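Local coordinates for AlyGC (PDB 5GKD), which cleaves the polysaccharide alginate as a lyase of polysaccharide lyase family 6, probably by beta-elimination, at residues Val624-Gly627 / Ser632-Gly635; Asp98-His103 / Glu157-Asn162. All coordinates share one frame; numbering follows the deposited sequence.

Contact 1 of 2, residues Val624-Gly627 / Ser632-Gly635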
loop_
_atom_site.group_PDB
_atom_site.type_symbol
_atom_site.label_atom_id
_atom_site.label_comp_id
_atom_site.label_asym_id
_atom_site.label_seq_id
_atom_site.Cartn_x
_atom_site.Cartn_y
_atom_site.Cartn_z
ATOM N N VAL A 624 16.785 3.697 -5.540
ATOM C CA VAL A 624 15.873 3.436 -6.637
ATOM C C VAL A 624 16.077 2.010 -7.133
ATOM O O VAL A 624 17.212 1.543 -7.288
ATOM C CB VAL A 624 15.973 4.499 -7.752
ATOM C CG1 VAL A 624 17.058 5.518 -7.483
ATOM C CG2 VAL A 624 16.056 3.893 -9.088
ATOM N N TYR A 625 14.964 1.295 -7.304
ATOM C CA TYR A 625 14.992 -0.154 -7.409
ATOM C C TYR A 625 14.060 -0.622 -8.516
ATOM O O TYR A 625 12.902 -0.209 -8.576
ATOM C CB TYR A 625 14.600 -0.778 -6.056
ATOM C CG TYR A 625 14.670 -2.281 -6.008
ATOM C CD1 TYR A 625 13.619 -3.069 -6.474
ATOM C CD2 TYR A 625 15.768 -2.915 -5.459
ATOM C CE1 TYR A 625 13.683 -4.444 -6.422
ATOM C CE2 TYR A 625 15.844 -4.276 -5.392
ATOM C CZ TYR A 625 14.806 -5.043 -5.876
ATOM O OH TYR A 625 14.912 -6.401 -5.805
ATOM N N ARG A 626 14.578 -1.465 -9.396
ATOM C CA ARG A 626 13.771 -2.167 -10.389
ATOM C C ARG A 626 14.282 -3.597 -10.407
ATOM O O ARG A 626 15.388 -3.855 -10.894
ATOM C CB ARG A 626 13.873 -1.529 -11.783
ATOM C CG ARG A 626 13.063 -2.264 -12.866
ATOM C CD ARG A 626 13.335 -1.730 -14.283
ATOM N NE ARG A 626 14.692 -2.017 -14.759
ATOM C CZ ARG A 626 15.001 -2.992 -15.606
ATOM N NH1 ARG A 626 14.047 -3.763 -16.089
ATOM N NH2 ARG A 626 16.262 -3.195 -15.969
ATOM N N GLY A 627 13.500 -4.517 -9.872
ATOM C CA GLY A 627 13.945 -5.881 -9.708
ATOM C C GLY A 627 13.386 -6.856 -10.729
ATOM O O GLY A 627 12.354 -6.624 -11.364
ATOM N N SER A 632 11.514 -5.015 -20.848
ATOM C CA SER A 632 10.434 -4.383 -21.581
ATOM C C SER A 632 10.371 -2.877 -21.428
ATOM O O SER A 632 9.438 -2.266 -21.963
ATOM C CB SER A 632 9.102 -4.983 -21.148
ATOM O OG SER A 632 9.115 -6.373 -21.328
ATOM N N THR A 633 11.314 -2.263 -20.717
ATOM C CA THR A 633 11.232 -0.852 -20.344
ATOM C C THR A 633 12.586 -0.184 -20.567
ATOM O O THR A 633 13.578 -0.833 -20.896
ATOM C CB THR A 633 10.786 -0.691 -18.881
ATOM O OG1 THR A 633 11.711 -1.370 -18.026
ATOM C CG2 THR A 633 9.409 -1.286 -18.667
ATOM N N PHE A 634 12.631 1.132 -20.361
ATOM C CA PHE A 634 13.837 1.901 -20.604
ATOM C C PHE A 634 14.389 2.578 -19.362
ATOM O O PHE A 634 15.532 3.046 -19.393
ATOM C CB PHE A 634 13.578 2.970 -21.681
ATOM C CG PHE A 634 12.935 2.436 -22.924
ATOM C CD1 PHE A 634 13.495 1.374 -23.609
ATOM C CD2 PHE A 634 11.749 2.979 -23.395
ATOM C CE1 PHE A 634 12.911 0.882 -24.758
ATOM C CE2 PHE A 634 11.153 2.479 -24.547
ATOM C CZ PHE A 634 11.741 1.431 -25.231
ATOM N N GLY A 635 13.615 2.649 -18.286
ATOM C CA GLY A 635 14.007 3.349 -17.092
ATOM C C GLY A 635 14.201 2.416 -15.926
ATOM O O GLY A 635 13.999 1.211 -16.050
HETATM O O HOH W 1 11.096 -3.362 -16.249
#
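Arg626 reaches across to Thr633 through a single water rather than directly: its NH1 stands 3.9 Å from Thr633 OG1. The bridge is defined by two bonds in which the water accepts, at 3.0 Å from Arg626 NH1 and at 2.7 Å from Thr633 OG1. Thr633 can serve it because its chi1 of 58° sets OG1 between the backbone N and the carbonyl carbon and turns the hydroxyl to the arginine.

Van der Waals contact supplies the rest. Arg626 CD lies 3.5 Å from Gly635 O, and the guanidinium is oblique to that oxygen. Gly635 O takes its hydrogen bond from Gln666 NE2 instead. The first two torsions of Arg626 are extended, and a bend at chi3 (68°) turns the guanidinium off the line of the chain.

Hydrogen bonds to neighbouring residues fix that group: NE donates to Gly664 O, and NH1 also bonds Asp630 O, inside the loop that joins the two segments. With an alanine here, Gly664 O and Asp630 O would probably lose these donors and the water its bond from the arginine side, leaving the loop freer to shift.

All three touching residues are buried. Phe634 carries the loop further, stacking on His259 of the N-terminal half, and the Thr633 side chain is about 8 Å from the bound calcium. The arrangement is that of a long connection between strands 622-625 and 637-641 of a parallel beta-helix, folded back on the side chain of Arg626 and directed toward the metal site of the other half.

Contact 2 of 2, residues Asp98-His103 / Glu157-Asn162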
loop_
_atom_site.group_PDB
_atom_site.type_symbol
_atom_site.label_atom_id
_atom_site.label_comp_id
_atom_site.label_asym_id
_atom_site.label_seq_id
_atom_site.Cartn_x
_atom_site.Cartn_y
_atom_site.Cartn_z
ATOM N N ASP A 98 -17.155 -20.320 -24.006
ATOM C CA ASP A 98 -17.887 -21.271 -24.825
ATOM C C ASP A 98 -18.896 -20.619 -25.765
ATOM O O ASP A 98 -19.498 -21.319 -26.577
ATOM C CB ASP A 98 -18.599 -22.287 -23.924
ATOM C CG ASP A 98 -17.619 -23.101 -23.091
ATOM O OD1 ASP A 98 -16.879 -23.933 -23.661
ATOM O OD2 ASP A 98 -17.581 -22.895 -21.864
ATOM N N VAL A 99 -19.107 -19.307 -25.667
ATOM C CA VAL A 99 -20.092 -18.623 -26.493
ATOM C C VAL A 99 -19.446 -17.347 -27.007
ATOM O O VAL A 99 -19.340 -16.361 -26.268
ATOM C CB VAL A 99 -21.381 -18.307 -25.703
ATOM C CG1 VAL A 99 -22.403 -17.643 -26.593
ATOM C CG2 VAL A 99 -21.966 -19.564 -25.056
ATOM N N LEU A 100 -19.028 -17.359 -28.274
ATOM C CA LEU A 100 -18.228 -16.316 -28.907
ATOM C C LEU A 100 -19.083 -15.483 -29.856
ATOM O O LEU A 100 -20.222 -15.819 -30.173
ATOM C CB LEU A 100 -17.059 -16.928 -29.694
ATOM C CG LEU A 100 -15.770 -17.485 -29.067
ATOM C CD1 LEU A 100 -15.860 -17.684 -27.573
ATOM C CD2 LEU A 100 -15.353 -18.761 -29.776
ATOM N N ALA A 101 -18.509 -14.382 -30.322
ATOM C CA ALA A 101 -19.070 -13.612 -31.417
ATOM C C ALA A 101 -18.222 -13.814 -32.667
ATOM O O ALA A 101 -16.991 -13.862 -32.588
ATOM C CB ALA A 101 -19.134 -12.124 -31.079
ATOM N N SER A 102 -18.889 -13.941 -33.810
ATOM C CA SER A 102 -18.257 -14.005 -35.116
ATOM C C SER A 102 -18.996 -13.069 -36.066
ATOM O O SER A 102 -20.138 -12.691 -35.820
ATOM C CB SER A 102 -18.260 -15.444 -35.678
ATOM O OG SER A 102 -17.250 -16.243 -35.080
ATOM N N HIS A 103 -18.338 -12.699 -37.159
ATOM C CA HIS A 103 -18.949 -11.853 -38.198
ATOM C C HIS A 103 -19.584 -10.600 -37.611
ATOM O O HIS A 103 -20.656 -10.179 -38.030
ATOM C CB HIS A 103 -19.990 -12.627 -39.000
ATOM C CG HIS A 103 -19.425 -13.805 -39.718
ATOM N ND1 HIS A 103 -19.524 -15.091 -39.231
ATOM C CD2 HIS A 103 -18.747 -13.890 -40.885
ATOM C CE1 HIS A 103 -18.915 -15.916 -40.058
ATOM N NE2 HIS A 103 -18.438 -15.213 -41.070
ATOM N N GLU A 157 -9.277 -23.205 -31.293
ATOM C CA GLU A 157 -9.339 -23.213 -32.745
ATOM C C GLU A 157 -10.484 -22.357 -33.276
ATOM O O GLU A 157 -10.392 -21.832 -34.388
ATOM C CB GLU A 157 -9.482 -24.656 -33.233
ATOM C CG GLU A 157 -9.327 -24.806 -34.721
ATOM C CD GLU A 157 -9.380 -26.254 -35.165
ATOM O OE1 GLU A 157 -9.689 -26.490 -36.351
ATOM O OE2 GLU A 157 -9.125 -27.152 -34.331
ATOM N N SER A 158 -11.568 -22.205 -32.504
ATOM C CA SER A 158 -12.682 -21.357 -32.926
ATOM C C SER A 158 -12.300 -19.885 -33.014
ATOM O O SER A 158 -13.000 -19.121 -33.677
ATOM C CB SER A 158 -13.863 -21.503 -31.965
ATOM O OG SER A 158 -14.266 -22.849 -31.873
ATOM N N SER A 159 -11.230 -19.476 -32.340
ATOM C CA SER A 159 -10.731 -18.109 -32.389
ATOM C C SER A 159 -9.464 -17.969 -33.234
ATOM O O SER A 159 -9.015 -16.845 -33.472
ATOM C CB SER A 159 -10.467 -17.604 -30.964
ATOM O OG SER A 159 -11.680 -17.405 -30.261
ATOM N N GLN A 160 -8.884 -19.076 -33.685
ATOM C CA GLN A 160 -7.748 -19.050 -34.586
ATOM C C GLN A 160 -8.242 -18.901 -36.022
ATOM O O GLN A 160 -9.438 -18.961 -36.292
ATOM C CB GLN A 160 -6.910 -20.315 -34.398
ATOM C CG GLN A 160 -6.334 -20.422 -32.995
ATOM C CD GLN A 160 -5.962 -21.849 -32.638
ATOM O OE1 GLN A 160 -5.942 -22.718 -33.498
ATOM N NE2 GLN A 160 -5.689 -22.093 -31.374
ATOM N N GLN A 161 -7.312 -18.674 -36.943
ATOM C CA GLN A 161 -7.630 -18.467 -38.361
ATOM C C GLN A 161 -8.815 -17.514 -38.519
ATOM O O GLN A 161 -9.810 -17.811 -39.183
ATOM C CB GLN A 161 -7.902 -19.801 -39.056
ATOM C CG GLN A 161 -6.794 -20.803 -38.867
ATOM C CD GLN A 161 -7.042 -22.095 -39.593
ATOM O OE1 GLN A 161 -7.185 -22.107 -40.811
ATOM N NE2 GLN A 161 -7.100 -23.199 -38.847
ATOM N N ASN A 162 -8.703 -16.356 -37.876
ATOM C CA ASN A 162 -9.867 -15.502 -37.692
ATOM C C ASN A 162 -10.093 -14.531 -38.839
ATOM O O ASN A 162 -11.238 -14.173 -39.106
ATOM C CB ASN A 162 -9.748 -14.720 -36.377
ATOM C CG ASN A 162 -8.350 -14.106 -36.168
ATOM O OD1 ASN A 162 -7.967 -13.160 -36.863
ATOM N ND2 ASN A 162 -7.597 -14.647 -35.207
#
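Leu100 meets the turn Ser158-Ser159 through one methyl. Its CB points toward that segment without touching it, and chi1 (-76°) then places CG anti to the carbonyl carbon. From CG the branches part. CD2 goes forward, 3.8 Å from Ser158 CB and 3.9 Å from Ser159 OG, whereas CD1 ends farther from both. The chi2 of 14° is close to eclipsed, so the exact methyl positions deserve caution. The side chain also rests on the loop at Arg94.

The contact with Ser159 OG is purely van der Waals, the polar need of this hydroxyl being met by Gly130 N. The turn is braced from within as well: Asn162 ND2 donates to Ser159 O over 3.1 Å, nearly straight at 170° and in the carbonyl plane. Arg131 binds its backbone from the intervening coil, with NH2 on Glu157 O and NE on Gln160 O.

Strand 99-102 follows strand 89-92, and the turn follows strand 150-152; between them runs the coil that holds Gly130 and Arg131. Such stacking of connections along the helix axis, here reaching past one intervening coil, is characteristic of the parallel beta-helix of pectate lyase-like proteins.

In the fold
Both contacts involve connections that leave one parallel strand row of a beta-helix for another, but in different halves of the chain. Contact 1 is local, within one connection of the C-terminal half, and buried, its centre about 12 Å from the centre of the chain; contact 2 joins connections 54 residues apart in the N-terminal half, its centre about 31 Å from the chain centre, and is partly exposed. The buried areas nearly match, 93 and 96 Å², yet the chemistry differs: a buried guanidinium and a bridging water in 624-627/632-635, a methyl against two serines in 98-103/157-162. Their nearest atoms are about 23 Å apart, so they do not touch, and only contact 1 lies near the calcium.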